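Local coordinates for quinonprotein alcohol dehydrogenase-like protein (Bacteroides thetaiotaomicron VPI-5482, PDB 4R5O) that is of unknown function but binds calcium and joins an immunoglobulin-like beta-sandwich to a seven-bladed beta-propeller, at residues N140-N145 and V157-S162; F105-G110 and Q422-N427; N163-Y168 and S180-A185. All coordinates share one frame; numbering follows the deposited sequence. Where two conformers were deposited one is given.

Contact 1. Residues N140-N145 and V157-S162; sequences NYDSAN and VGTSTS
At the open end of the beta hairpin made by strands 143-149 and 152-158, S143 and G158 form an antiparallel hydrogen-bonded pair. S143 N donates to G158 O at 3.0 Å, and G158 N returns a bond to S143 O at 2.9 Å. Each oxygen is also approached by a CA-H group, that of D142 at G158 O and that of V157 at S143 O. V157 lays CG1 alongside S143 O as well, 3.7 Å away, on the same face as A144; a compact branched apolar residue suits this buried place.

The other face is polar. S143 has OG between its backbone N and carbonyl carbon (chi1 64°), a turn that sets OG over G158, 3.4 Å from its CA. Glycine is consistent with this place, since a CB would point to the same face as that hydroxyl and probably crowd it. N145 ND2 holds the serine hydroxyl, donating to S143 OG at 3.1 Å, close to its own amide plane, and also binds L156 O.

Past the last bridge, side chains take over. T159 holds OG1 anti to its backbone N (chi1 178°) and donates to D142 OD1 at 3.1 Å, reaching the carboxylate from above its plane. D142 OD2 binds G139 N, so the aspartate links the loop before strand 143-149 to the residue just past strand 152-158. A polyether, probably from the crystallisation liquor, lies beside D142 and T159. The ladder, prolonged by this threonine-aspartate hydrogen bond, belongs to the inner hairpin of a four-stranded beta-propeller blade.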
loop_
_atom_site.group_PDB
_atom_site.type_symbol
_atom_site.label_atom_id
_atom_site.label_comp_id
_atom_site.label_asym_id
_atom_site.label_seq_id
_atom_site.Cartn_x
_atom_site.Cartn_y
_atom_site.Cartn_z
ATOM N N ASN A 140 -9.056 -8.077 10.246
ATOM C CA ASN A 140 -7.929 -8.610 11.024
ATOM C C ASN A 140 -7.444 -9.960 10.506
ATOM O O ASN A 140 -6.257 -10.256 10.638
ATOM C CB ASN A 140 -8.327 -8.765 12.496
ATOM C CG ASN A 140 -8.719 -7.480 13.203
ATOM O OD1 ASN A 140 -8.348 -6.353 12.821
ATOM N ND2 ASN A 140 -9.427 -7.643 14.305
ATOM N N TYR A 141 -8.347 -10.775 9.940
ATOM C CA TYR A 141 -8.016 -12.113 9.457
ATOM C C TYR A 141 -7.881 -12.123 7.904
ATOM O O TYR A 141 -7.755 -13.198 7.288
ATOM C CB TYR A 141 -9.089 -13.119 9.944
ATOM C CG TYR A 141 -9.158 -13.206 11.459
ATOM C CD1 TYR A 141 -8.336 -14.082 12.166
ATOM C CD2 TYR A 141 -10.030 -12.397 12.190
ATOM C CE1 TYR A 141 -8.371 -14.146 13.560
ATOM C CE2 TYR A 141 -10.065 -12.443 13.586
ATOM C CZ TYR A 141 -9.231 -13.318 14.268
ATOM O OH TYR A 141 -9.254 -13.382 15.645
ATOM N N ASP A 142 -7.852 -10.915 7.298
ATOM C CA ASP A 142 -7.680 -10.661 5.860
ATOM C C ASP A 142 -6.245 -10.239 5.533
ATOM O O ASP A 142 -5.572 -9.621 6.362
ATOM C CB ASP A 142 -8.643 -9.566 5.377
ATOM C CG ASP A 142 -10.117 -9.889 5.445
ATOM O OD1 ASP A 142 -10.463 -11.095 5.604
ATOM O OD2 ASP A 142 -10.935 -8.953 5.243
ATOM N N SER A 143 -5.790 -10.540 4.319
ATOM C CA SER A 143 -4.471 -10.138 3.845
ATOM C C SER A 143 -4.592 -9.044 2.771
ATOM O O SER A 143 -5.566 -8.978 2.023
ATOM C CB SER A 143 -3.698 -11.332 3.300
ATOM O OG SER A 143 -4.313 -11.898 2.158
ATOM N N ALA A 144 -3.604 -8.172 2.737
ATOM C CA ALA A 144 -3.451 -7.088 1.782
ATOM C C ALA A 144 -2.191 -7.331 0.988
ATOM O O ALA A 144 -1.092 -7.321 1.545
ATOM C CB ALA A 144 -3.414 -5.746 2.490
ATOM N N ASN A 145 -2.351 -7.618 -0.289
ATOM C CA ASN A 145 -1.252 -7.921 -1.194
ATOM C C ASN A 145 -1.257 -6.830 -2.260
ATOM O O ASN A 145 -2.223 -6.717 -3.016
ATOM C CB ASN A 145 -1.439 -9.363 -1.745
ATOM C CG ASN A 145 -1.810 -10.373 -0.637
ATOM O OD1 ASN A 145 -0.938 -10.865 0.095
ATOM N ND2 ASN A 145 -3.126 -10.640 -0.430
ATOM N N VAL A 157 -7.195 -8.273 -1.911
ATOM C CA VAL A 157 -7.590 -8.578 -0.536
ATOM C C VAL A 157 -7.874 -10.089 -0.455
ATOM O O VAL A 157 -8.710 -10.622 -1.187
ATOM C CB VAL A 157 -8.788 -7.710 -0.032
ATOM C CG1 VAL A 157 -9.083 -7.992 1.429
ATOM C CG2 VAL A 157 -8.522 -6.214 -0.214
ATOM N N GLY A 158 -7.137 -10.770 0.401
ATOM C CA GLY A 158 -7.323 -12.189 0.661
ATOM C C GLY A 158 -8.326 -12.291 1.785
ATOM O O GLY A 158 -7.984 -12.034 2.942
ATOM N N THR A 159 -9.596 -12.542 1.428
ATOM C CA THR A 159 -10.700 -12.553 2.374
ATOM C C THR A 159 -11.644 -13.706 2.048
ATOM O O THR A 159 -11.755 -14.087 0.892
ATOM C CB THR A 159 -11.419 -11.184 2.356
ATOM O OG1 THR A 159 -12.532 -11.215 3.253
ATOM C CG2 THR A 159 -11.839 -10.746 0.981
ATOM N N SER A 160 -12.313 -14.259 3.082
ATOM C CA SER A 160 -13.233 -15.391 2.920
ATOM C C SER A 160 -14.593 -14.921 2.341
ATOM O O SER A 160 -15.363 -15.754 1.877
ATOM C CB SER A 160 -13.424 -16.127 4.239
ATOM O OG SER A 160 -13.929 -15.241 5.221
ATOM N N THR A 161 -14.842 -13.589 2.281
ATOM C CA THR A 161 -16.065 -13.015 1.702
ATOM C C THR A 161 -15.978 -13.053 0.165
ATOM O O THR A 161 -15.068 -12.490 -0.453
ATOM C CB THR A 161 -16.320 -11.600 2.209
ATOM O OG1 THR A 161 -16.262 -11.617 3.629
ATOM C CG2 THR A 161 -17.682 -11.061 1.764
ATOM N N SER A 162 -16.984 -13.695 -0.433
ATOM C CA SER A 162 -17.148 -13.886 -1.863
ATOM C C SER A 162 -17.706 -12.655 -2.576
ATOM O O SER A 162 -17.130 -12.231 -3.564
ATOM C CB SER A 162 -18.098 -15.052 -2.092
ATOM O OG SER A 162 -18.404 -15.271 -3.458
#

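Contact 2. Residues F105-G110 and Q422-N427; sequences FYVADG and QILFNN
F105 and L424 face each other as an antiparallel hydrogen-bonded pair: F105 N donates to L424 O at 2.7 Å, and L424 N to F105 O at 3.1 Å. Two residues on, V107 N reaches Q422 O at 2.9 Å. Between these, Y106 and I423 form a non-hydrogen-bonded pair, their side chains on the opposite face and meeting lightly at Y106 CB and I423 CG1.

F105 has CG anti to its carbonyl carbon, beside the backbone N (chi1 -56°), and from there the ring extends past the end of strand 422-424. CD2 lies 3.8 Å from L424 O, and CE2 comes obliquely to within 3.5 Å of N426 CB. On the same face V107 CG2 meets L424 CD1 at 4.1 Å, two branched aliphatic chains that touch at single methyl groups.

Here the last strand of the chain is added to the sheet of strands 103-108, 111-116 and 121-123, the ring closure, or Velcro, by which many beta-propellers join their two ends in one blade.

Further out, F105 is surrounded by aromatic rings: F100 and F114 meet it edge-to-face, and F153 of the next sheet stands at about 90° to it. An alanine here would probably open a gap among these rings and deprive N426 CB of its cover. F112 and I146 pack on V107 and L424. The amide of N426 suits the turn beyond the strand, OD1 binding S101 OG and accepting N427 ND2 at 3.1 Å, while Q378 NE2 binds I423 O.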
loop_
_atom_site.group_PDB
_atom_site.type_symbol
_atom_site.label_atom_id
_atom_site.label_comp_id
_atom_site.label_asym_id
_atom_site.label_seq_id
_atom_site.Cartn_x
_atom_site.Cartn_y
_atom_site.Cartn_z
ATOM N N PHE A 105 4.404 5.433 2.267
ATOM C CA PHE A 105 3.114 4.900 2.728
ATOM C C PHE A 105 3.382 3.633 3.505
ATOM O O PHE A 105 4.426 3.016 3.321
ATOM C CB PHE A 105 2.109 4.645 1.580
ATOM C CG PHE A 105 1.756 5.805 0.657
ATOM C CD1 PHE A 105 0.833 6.775 1.049
ATOM C CD2 PHE A 105 2.295 5.884 -0.623
ATOM C CE1 PHE A 105 0.493 7.820 0.190
ATOM C CE2 PHE A 105 1.945 6.921 -1.490
ATOM C CZ PHE A 105 1.051 7.877 -1.080
ATOM N N TYR A 106 2.520 3.278 4.423
ATOM C CA TYR A 106 2.670 2.021 5.139
ATOM C C TYR A 106 1.270 1.501 5.366
ATOM O O TYR A 106 0.371 2.257 5.745
ATOM C CB TYR A 106 3.515 2.120 6.442
ATOM C CG TYR A 106 2.971 2.998 7.554
ATOM C CD1 TYR A 106 3.275 4.354 7.609
ATOM C CD2 TYR A 106 2.243 2.450 8.610
ATOM C CE1 TYR A 106 2.799 5.161 8.642
ATOM C CE2 TYR A 106 1.759 3.245 9.645
ATOM C CZ TYR A 106 2.048 4.601 9.660
ATOM O OH TYR A 106 1.575 5.401 10.660
ATOM N N VAL A 107 1.067 0.239 5.007
ATOM C CA VAL A 107 -0.212 -0.445 5.115
ATOM C C VAL A 107 -0.269 -1.057 6.516
ATOM O O VAL A 107 0.512 -1.942 6.837
ATOM C CB VAL A 107 -0.385 -1.482 3.965
ATOM C CG1 VAL A 107 -1.731 -2.211 4.064
ATOM C CG2 VAL A 107 -0.231 -0.807 2.609
ATOM N N ALA A 108 -1.129 -0.511 7.364
ATOM C CA ALA A 108 -1.366 -0.911 8.753
ATOM C C ALA A 108 -2.792 -0.567 9.122
ATOM O O ALA A 108 -3.316 0.430 8.635
ATOM C CB ALA A 108 -0.370 -0.232 9.694
ATOM N N ASP A 109 -3.436 -1.430 9.914
ATOM C CA ASP A 109 -4.835 -1.394 10.364
ATOM C C ASP A 109 -5.759 -1.265 9.140
ATOM O O ASP A 109 -6.716 -0.496 9.147
ATOM C CB ASP A 109 -5.122 -0.281 11.413
ATOM C CG ASP A 109 -6.335 -0.530 12.335
ATOM O OD1 ASP A 109 -6.742 -1.715 12.505
ATOM O OD2 ASP A 109 -6.811 0.433 12.953
ATOM N N GLY A 110 -5.447 -2.051 8.117
ATOM C CA GLY A 110 -6.220 -2.200 6.894
ATOM C C GLY A 110 -6.444 -0.974 6.054
ATOM O O GLY A 110 -7.489 -0.860 5.422
ATOM N N GLN A 422 3.273 -3.874 4.618
ATOM C CA GLN A 422 4.024 -3.401 3.468
ATOM C C GLN A 422 4.277 -1.897 3.536
ATOM O O GLN A 422 3.489 -1.193 4.137
ATOM C CB GLN A 422 3.189 -3.737 2.238
ATOM C CG GLN A 422 3.831 -3.434 0.933
ATOM C CD GLN A 422 3.028 -4.047 -0.121
ATOM O OE1 GLN A 422 1.941 -4.547 0.133
ATOM N NE2 GLN A 422 3.566 -4.047 -1.317
ATOM N N ILE A 423 5.364 -1.423 2.899
ATOM C CA ILE A 423 5.824 -0.040 2.764
ATOM C C ILE A 423 5.890 0.260 1.282
ATOM O O ILE A 423 6.422 -0.537 0.514
ATOM C CB ILE A 423 7.188 0.184 3.502
ATOM C CG1 ILE A 423 6.991 0.009 5.022
ATOM C CG2 ILE A 423 7.809 1.577 3.159
ATOM C CD1 ILE A 423 8.139 0.136 5.794
ATOM N N LEU A 424 5.331 1.398 0.876
ATOM C CA LEU A 424 5.230 1.824 -0.527
ATOM C C LEU A 424 5.683 3.248 -0.712
ATOM O O LEU A 424 5.537 4.038 0.215
ATOM C CB LEU A 424 3.756 1.703 -0.985
ATOM C CG LEU A 424 3.142 0.308 -0.975
ATOM C CD1 LEU A 424 1.652 0.370 -0.808
ATOM C CD2 LEU A 424 3.579 -0.528 -2.187
ATOM N N PHE A 425 6.176 3.589 -1.927
ATOM C CA PHE A 425 6.544 4.962 -2.302
ATOM C C PHE A 425 5.516 5.475 -3.327
ATOM O O PHE A 425 4.837 4.651 -3.943
ATOM C CB PHE A 425 7.986 5.045 -2.827
ATOM C CG PHE A 425 8.994 4.518 -1.824
ATOM C CD1 PHE A 425 9.368 5.278 -0.718
ATOM C CD2 PHE A 425 9.567 3.257 -1.984
ATOM C CE1 PHE A 425 10.282 4.777 0.213
ATOM C CE2 PHE A 425 10.484 2.765 -1.052
ATOM C CZ PHE A 425 10.825 3.527 0.042
ATOM N N ASN A 426 5.360 6.822 -3.487
ATOM C CA ASN A 426 4.364 7.351 -4.418
ATOM C C ASN A 426 4.937 7.519 -5.821
ATOM O O ASN A 426 4.194 7.860 -6.743
ATOM C CB ASN A 426 3.818 8.685 -3.923
ATOM C CG ASN A 426 4.574 9.941 -4.265
ATOM O OD1 ASN A 426 5.799 9.988 -4.317
ATOM N ND2 ASN A 426 3.826 11.019 -4.442
ATOM N N ASN A 427 6.262 7.303 -5.969
ATOM C CA ASN A 427 7.042 7.446 -7.207
ATOM C C ASN A 427 7.784 6.135 -7.540
ATOM O O ASN A 427 8.041 5.318 -6.620
ATOM C CB ASN A 427 8.058 8.627 -7.076
ATOM C CG ASN A 427 9.056 8.508 -5.918
ATOM O OD1 ASN A 427 10.233 8.165 -6.107
ATOM N ND2 ASN A 427 8.623 8.787 -4.684
ATOM O OXT ASN A 427 8.140 5.942 -8.723
#

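Contact 3. Residues N163-Y168 and S180-A185; sequences NRDHFY and SAVVGA
A181 O takes two backbone donors, H166 N at 2.8 Å and F167 N at 3.1 Å, and F167 O accepts A181 N at 2.9 Å.

H166 has CG anti to its carbonyl carbon (chi1 -52°), which sets CG beside G184 O, and it uses both ring nitrogens. V183 N points almost straight at ND1 (3.0 Å, 175° at the hydrogen) within the ring plane, so ND1 is the acceptor, while NE2 binds T161 O. The imidazole suits this place because one buried ring can both accept and donate, probably in its neutral form. G184 O sits over the centre of one face, and R164 O lies off-centre over the opposite one.

D165 accepts S180 OG at OD2, 2.6 Å away, from above the carboxylate plane; that hydroxyl is also bonded to Y177 OH. R164 NE donates to D165 O at 3.0 Å, and NH2 to Y168 OH at 3.0 Å. R164 NH1 and NH2 further bind G137 O and L136 O, suiting a many-donor guanidinium.

F167 CB rests on V183 CG2 at 3.8 Å. H166 and F167, both set against A181, make this a classic beta bulge in the outer hairpin of a propeller blade.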
loop_
_atom_site.group_PDB
_atom_site.type_symbol
_atom_site.label_atom_id
_atom_site.label_comp_id
_atom_site.label_asym_id
_atom_site.label_seq_id
_atom_site.Cartn_x
_atom_site.Cartn_y
_atom_site.Cartn_z
ATOM N N ASN A 163 -18.835 -12.112 -2.114
ATOM C CA ASN A 163 -19.558 -11.012 -2.767
ATOM C C ASN A 163 -19.099 -9.654 -2.254
ATOM O O ASN A 163 -19.810 -8.943 -1.551
ATOM C CB ASN A 163 -21.072 -11.179 -2.553
ATOM C CG ASN A 163 -21.530 -11.298 -1.127
ATOM O OD1 ASN A 163 -20.817 -11.802 -0.237
ATOM N ND2 ASN A 163 -22.763 -10.868 -0.906
ATOM N N ARG A 164 -17.906 -9.291 -2.649
ATOM C CA ARG A 164 -17.260 -8.027 -2.338
ATOM C C ARG A 164 -16.133 -7.795 -3.318
ATOM O O ARG A 164 -15.739 -8.723 -4.009
ATOM C CB ARG A 164 -16.745 -7.977 -0.900
ATOM C CG ARG A 164 -15.735 -9.061 -0.560
ATOM C CD ARG A 164 -14.892 -8.630 0.610
ATOM N NE ARG A 164 -14.082 -7.478 0.264
ATOM C CZ ARG A 164 -13.293 -6.826 1.101
ATOM N NH1 ARG A 164 -13.228 -7.185 2.382
ATOM N NH2 ARG A 164 -12.576 -5.792 0.669
ATOM N N ASP A 165 -15.628 -6.573 -3.396
ATOM C CA ASP A 165 -14.493 -6.251 -4.238
ATOM C C ASP A 165 -13.229 -6.822 -3.595
ATOM O O ASP A 165 -13.011 -6.661 -2.384
ATOM C CB ASP A 165 -14.388 -4.718 -4.461
ATOM C CG ASP A 165 -15.491 -4.140 -5.350
ATOM O OD1 ASP A 165 -16.149 -4.922 -6.071
ATOM O OD2 ASP A 165 -15.672 -2.909 -5.345
ATOM N N HIS A 166 -12.423 -7.544 -4.394
ATOM C CA HIS A 166 -11.153 -8.112 -3.918
ATOM C C HIS A 166 -9.966 -7.369 -4.537
ATOM O O HIS A 166 -8.924 -7.221 -3.905
ATOM C CB HIS A 166 -11.061 -9.604 -4.230
ATOM C CG HIS A 166 -12.247 -10.365 -3.754
ATOM N ND1 HIS A 166 -13.262 -10.740 -4.628
ATOM C CD2 HIS A 166 -12.595 -10.716 -2.499
ATOM C CE1 HIS A 166 -14.153 -11.374 -3.888
ATOM N NE2 HIS A 166 -13.803 -11.375 -2.597
ATOM N N PHE A 167 -10.138 -6.884 -5.756
ATOM C CA PHE A 167 -9.066 -6.216 -6.470
ATOM C C PHE A 167 -9.363 -4.726 -6.588
ATOM O O PHE A 167 -10.443 -4.339 -7.023
ATOM C CB PHE A 167 -8.903 -6.866 -7.857
ATOM C CG PHE A 167 -7.681 -6.419 -8.606
ATOM C CD1 PHE A 167 -6.477 -7.102 -8.468
ATOM C CD2 PHE A 167 -7.732 -5.325 -9.461
ATOM C CE1 PHE A 167 -5.342 -6.685 -9.156
ATOM C CE2 PHE A 167 -6.590 -4.894 -10.131
ATOM C CZ PHE A 167 -5.405 -5.582 -9.980
ATOM N N TYR A 168 -8.403 -3.901 -6.199
ATOM C CA TYR A 168 -8.507 -2.443 -6.187
ATOM C C TYR A 168 -7.359 -1.777 -6.937
ATOM O O TYR A 168 -6.217 -2.221 -6.818
ATOM C CB TYR A 168 -8.503 -1.936 -4.731
ATOM C CG TYR A 168 -9.668 -2.415 -3.882
ATOM C CD1 TYR A 168 -9.666 -3.684 -3.313
ATOM C CD2 TYR A 168 -10.705 -1.550 -3.533
ATOM C CE1 TYR A 168 -10.721 -4.119 -2.520
ATOM C CE2 TYR A 168 -11.771 -1.978 -2.748
ATOM C CZ TYR A 168 -11.769 -3.257 -2.231
ATOM O OH TYR A 168 -12.816 -3.645 -1.424
ATOM N N SER A 180 -12.322 -0.893 -8.694
ATOM C CA SER A 180 -12.300 -2.128 -7.905
ATOM C C SER A 180 -13.300 -3.138 -8.485
ATOM O O SER A 180 -14.226 -2.753 -9.214
ATOM C CB SER A 180 -12.583 -1.869 -6.431
ATOM O OG SER A 180 -13.873 -1.317 -6.240
ATOM N N ALA A 181 -13.088 -4.428 -8.204
ATOM C CA ALA A 181 -13.949 -5.488 -8.722
ATOM C C ALA A 181 -13.856 -6.755 -7.891
ATOM O O ALA A 181 -12.936 -6.932 -7.094
ATOM C CB ALA A 181 -13.580 -5.814 -10.164
ATOM N N VAL A 182 -14.829 -7.632 -8.094
ATOM C CA VAL A 182 -14.953 -8.949 -7.482
ATOM C C VAL A 182 -14.081 -9.900 -8.262
ATOM O O VAL A 182 -14.043 -9.808 -9.486
ATOM C CB VAL A 182 -16.455 -9.387 -7.488
ATOM C CG1 VAL A 182 -16.654 -10.807 -6.960
ATOM C CG2 VAL A 182 -17.336 -8.396 -6.742
ATOM N N VAL A 183 -13.361 -10.800 -7.583
ATOM C CA VAL A 183 -12.536 -11.827 -8.237
ATOM C C VAL A 183 -12.980 -13.155 -7.623
ATOM O O VAL A 183 -13.661 -13.949 -8.274
ATOM C CB VAL A 183 -11.004 -11.572 -8.147
ATOM C CG1 VAL A 183 -10.224 -12.634 -8.916
ATOM C CG2 VAL A 183 -10.638 -10.177 -8.645
ATOM N N GLY A 184 -12.688 -13.325 -6.343
ATOM C CA GLY A 184 -13.088 -14.487 -5.567
ATOM C C GLY A 184 -12.544 -14.440 -4.158
ATOM O O GLY A 184 -11.612 -13.684 -3.853
ATOM N N ALA A 185 -13.148 -15.251 -3.279
ATOM C CA ALA A 185 -12.728 -15.426 -1.897
ATOM C C ALA A 185 -11.435 -16.238 -1.797
ATOM O O ALA A 185 -11.176 -17.122 -2.648
ATOM C CB ALA A 185 -13.826 -16.130 -1.117
#

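In the fold
Contacts 1 and 3 belong to one four-stranded blade: contact 1 holds its inner pair of strands and contact 3 its outer pair. The two meet where strands 152-158 and 167-171 run side by side, V157 N bonding to H166 O at 2.8 Å. Both are partly buried and rely on polar side chains to secure loops at the sheet's end. Contact 2 is a buried contact in a neighbouring sheet, bringing together segments more than 300 residues apart, and its side chains are mainly aromatic and aliphatic. It touches contact 1 through A144 CB and V107 CG1, but its nearest atoms are about 9 Å from contact 3.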